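Local coordinates for protein hypoxanthine-guanine phosphoribosyltransferase (HGPRT) (Schistosoma mansoni, PDB 5IPF) that probably catalyses the transfer of a phosphoribosyl group to hypoxanthine or guanine in purine salvage, giving nucleotides such as the bound IMP, at residues 186-191 against 214-219. Sequence-based numbering, arbitrary orientation.
With IMP (inosinic acid), chain E.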
loop_
_atom_site.group_PDB
_atom_site.type_symbol
_atom_site.label_atom_id
_atom_site.label_comp_id
_atom_site.label_asym_id
_atom_site.label_seq_id
_atom_site.Cartn_x
_atom_site.Cartn_y
_atom_site.Cartn_z
ATOM N N ALA A 186 -14.467 6.336 -17.620
ATOM C CA ALA A 186 -13.195 5.704 -17.283
ATOM C C ALA A 186 -13.449 4.211 -17.116
ATOM O O ALA A 186 -14.153 3.798 -16.189
ATOM C CB ALA A 186 -12.594 6.310 -16.017
ATOM N N SER A 187 -12.885 3.408 -18.015
ATOM C CA SER A 187 -13.045 1.961 -17.998
ATOM C C SER A 187 -11.697 1.315 -17.722
ATOM O O SER A 187 -10.706 1.627 -18.391
ATOM C CB SER A 187 -13.613 1.445 -19.324
ATOM O OG SER A 187 -13.710 0.031 -19.322
ATOM N N LEU A 188 -11.666 0.417 -16.735
ATOM C CA LEU A 188 -10.414 -0.237 -16.370
ATOM C C LEU A 188 -9.912 -1.129 -17.499
ATOM O O LEU A 188 -8.726 -1.100 -17.847
ATOM C CB LEU A 188 -10.599 -1.047 -15.088
ATOM C CG LEU A 188 -9.386 -1.883 -14.672
ATOM C CD1 LEU A 188 -8.191 -0.989 -14.380
ATOM C CD2 LEU A 188 -9.718 -2.759 -13.475
ATOM N N LEU A 189 -10.802 -1.927 -18.084
ATOM C CA LEU A 189 -10.442 -2.851 -19.146
ATOM C C LEU A 189 -11.287 -2.591 -20.386
ATOM O O LEU A 189 -12.420 -2.107 -20.300
ATOM C CB LEU A 189 -10.622 -4.309 -18.705
ATOM C CG LEU A 189 -9.871 -4.765 -17.454
ATOM C CD1 LEU A 189 -10.050 -6.260 -17.254
ATOM C CD2 LEU A 189 -8.399 -4.402 -17.549
ATOM N N VAL A 190 -10.719 -2.921 -21.544
ATOM C CA VAL A 190 -11.411 -2.846 -22.825
ATOM C C VAL A 190 -11.079 -4.106 -23.611
ATOM O O VAL A 190 -9.903 -4.457 -23.759
ATOM C CB VAL A 190 -11.020 -1.587 -23.625
ATOM C CG1 VAL A 190 -11.316 -1.780 -25.103
ATOM C CG2 VAL A 190 -11.764 -0.374 -23.094
ATOM N N LYS A 191 -12.108 -4.788 -24.103
ATOM C CA LYS A 191 -11.910 -6.015 -24.861
ATOM C C LYS A 191 -11.604 -5.699 -26.319
ATOM O O LYS A 191 -12.264 -4.857 -26.936
ATOM C CB LYS A 191 -13.146 -6.909 -24.770
ATOM C CG LYS A 191 -13.079 -7.955 -23.674
ATOM C CD LYS A 191 -14.314 -8.836 -23.695
ATOM C CE LYS A 191 -14.193 -9.992 -22.718
ATOM N NZ LYS A 191 -15.423 -10.833 -22.697
ATOM N N VAL A 214 -12.136 -12.480 -14.936
ATOM C CA VAL A 214 -12.793 -12.390 -13.635
ATOM C C VAL A 214 -11.785 -11.869 -12.616
ATOM O O VAL A 214 -10.595 -11.739 -12.902
ATOM C CB VAL A 214 -13.367 -13.746 -13.167
ATOM C CG1 VAL A 214 -14.448 -14.236 -14.118
ATOM C CG2 VAL A 214 -12.256 -14.781 -13.031
ATOM N N GLY A 215 -12.278 -11.574 -11.415
ATOM C CA GLY A 215 -11.454 -11.080 -10.329
ATOM C C GLY A 215 -11.400 -9.558 -10.289
ATOM O O GLY A 215 -11.656 -8.868 -11.279
ATOM N N TYR A 216 -11.051 -9.029 -9.110
ATOM C CA TYR A 216 -10.981 -7.580 -8.872
ATOM C C TYR A 216 -12.333 -6.914 -9.173
ATOM O O TYR A 216 -12.443 -6.021 -10.017
ATOM C CB TYR A 216 -9.831 -6.944 -9.670
ATOM C CG TYR A 216 -9.529 -5.504 -9.310
ATOM C CD1 TYR A 216 -8.914 -5.181 -8.106
ATOM C CD2 TYR A 216 -9.862 -4.467 -10.174
ATOM C CE1 TYR A 216 -8.649 -3.870 -7.769
ATOM C CE2 TYR A 216 -9.601 -3.151 -9.846
ATOM C CZ TYR A 216 -8.994 -2.859 -8.641
ATOM O OH TYR A 216 -8.724 -1.554 -8.297
ATOM N N ALA A 217 -13.371 -7.384 -8.468
ATOM C CA ALA A 217 -14.800 -7.120 -8.600
ATOM C C ALA A 217 -15.390 -7.578 -9.944
ATOM O O ALA A 217 -16.612 -7.547 -10.087
ATOM C CB ALA A 217 -15.180 -5.643 -8.376
ATOM N N LEU A 218 -14.600 -8.041 -10.911
ATOM C CA LEU A 218 -15.194 -8.607 -12.118
ATOM C C LEU A 218 -15.768 -9.978 -11.796
ATOM O O LEU A 218 -15.128 -10.784 -11.115
ATOM C CB LEU A 218 -14.174 -8.717 -13.246
ATOM C CG LEU A 218 -13.386 -7.461 -13.609
ATOM C CD1 LEU A 218 -12.654 -7.635 -14.932
ATOM C CD2 LEU A 218 -14.310 -6.281 -13.666
ATOM N N ASP A 219 -16.969 -10.254 -12.292
ATOM C CA ASP A 219 -17.699 -11.437 -11.876
ATOM C C ASP A 219 -18.067 -12.316 -13.064
ATOM O O ASP A 219 -18.149 -11.860 -14.208
ATOM C CB ASP A 219 -18.972 -11.045 -11.120
ATOM C CG ASP A 219 -19.947 -10.279 -11.987
ATOM O OD1 ASP A 219 -19.774 -9.050 -12.131
ATOM O OD2 ASP A 219 -20.888 -10.905 -12.521
HETATM P P IMP E . -20.946 -4.476 -23.011
HETATM O O1P IMP E . -19.985 -3.326 -23.200
HETATM O O2P IMP E . -20.617 -5.803 -23.651
HETATM O O3P IMP E . -22.290 -4.036 -23.541
HETATM O "O5'" IMP E . -21.074 -4.752 -21.445
HETATM C "C5'" IMP E . -20.969 -6.079 -20.937
HETATM C "C4'" IMP E . -21.396 -6.189 -19.492
HETATM O "O4'" IMP E . -20.898 -7.432 -18.954
HETATM C "C3'" IMP E . -20.889 -5.109 -18.553
HETATM O "O3'" IMP E . -21.770 -4.998 -17.435
HETATM C "C2'" IMP E . -19.544 -5.668 -18.088
HETATM O "O2'" IMP E . -19.161 -5.256 -16.793
HETATM C "C1'" IMP E . -19.750 -7.192 -18.155
HETATM N N9 IMP E . -18.622 -7.899 -18.772
HETATM C C8 IMP E . -18.267 -7.828 -20.094
HETATM N N7 IMP E . -17.184 -8.607 -20.298
HETATM C C5 IMP E . -16.841 -9.183 -19.126
HETATM C C6 IMP E . -15.820 -10.061 -18.786
HETATM O O6 IMP E . -15.060 -10.492 -19.653
HETATM N N1 IMP E . -15.705 -10.495 -17.481
HETATM C C2 IMP E . -16.601 -10.054 -16.528
HETATM N N3 IMP E . -17.613 -9.181 -16.875
HETATM C C4 IMP E . -17.735 -8.749 -18.155
#
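Two consecutive leucines, Leu188 and Leu189, both reach across to the loop 214-219, although the chain turns a corner at Leu188, between strands 182-187 and 189-191. The backbones stay far apart, with Leu189 CA and Leu218 CA 10.3 Å from each other. Side chains pointing in from both segments close that gap, by apolar contact alone. Leu188 holds CG anti to its backbone N (chi1 175°), and its CD2 methyl meets the CD2-CE2 bond of the Tyr216 ring. Leu188 CD2 lies 3.7 Å from Tyr216 CE2 and equally near Tyr216 CD2. It approaches the ring obliquely, while the two side chains cross at about a right angle. Leu189 CD1 and Leu218 CD1 lie 3.8 Å apart, methyl to methyl. The corner itself is braced by Ser187, whose OG donates to Leu189 O at 2.7 Å. This donor is tilted from the carbonyl plane.

A type I' beta turn, Gly215 to Leu218, presents Tyr216 and Leu218 to the leucines. Gly215 N bonds to Leu218 O at 3.0 Å, and a weak bond returns from Leu218 N to Gly215 O. Beyond the leucines, each segment reaches the purine of IMP. Lys191, extended beyond CG, sends NZ to IMP O6 at 3.1 Å in a weak hydrogen bond. Asp219 O comes within 3.3 Å of IMP C2. The buried contact therefore joins two walls of the nucleotide site of this phosphoribosyltransferase fold.

Tyr216 OH is hydrogen-bonded to Asp102 of helix 97-112, and Phe99 of the same helix touches both Leu188 and the tyrosine. Leu189 also packs on Phe206 and Val208 of strand 203-208. Ile230, on strand 230-233 of the antiparallel sheet, touches Leu189 and Tyr216, so the contact links the parallel sheet to helix 97-112 and the antiparallel sheet.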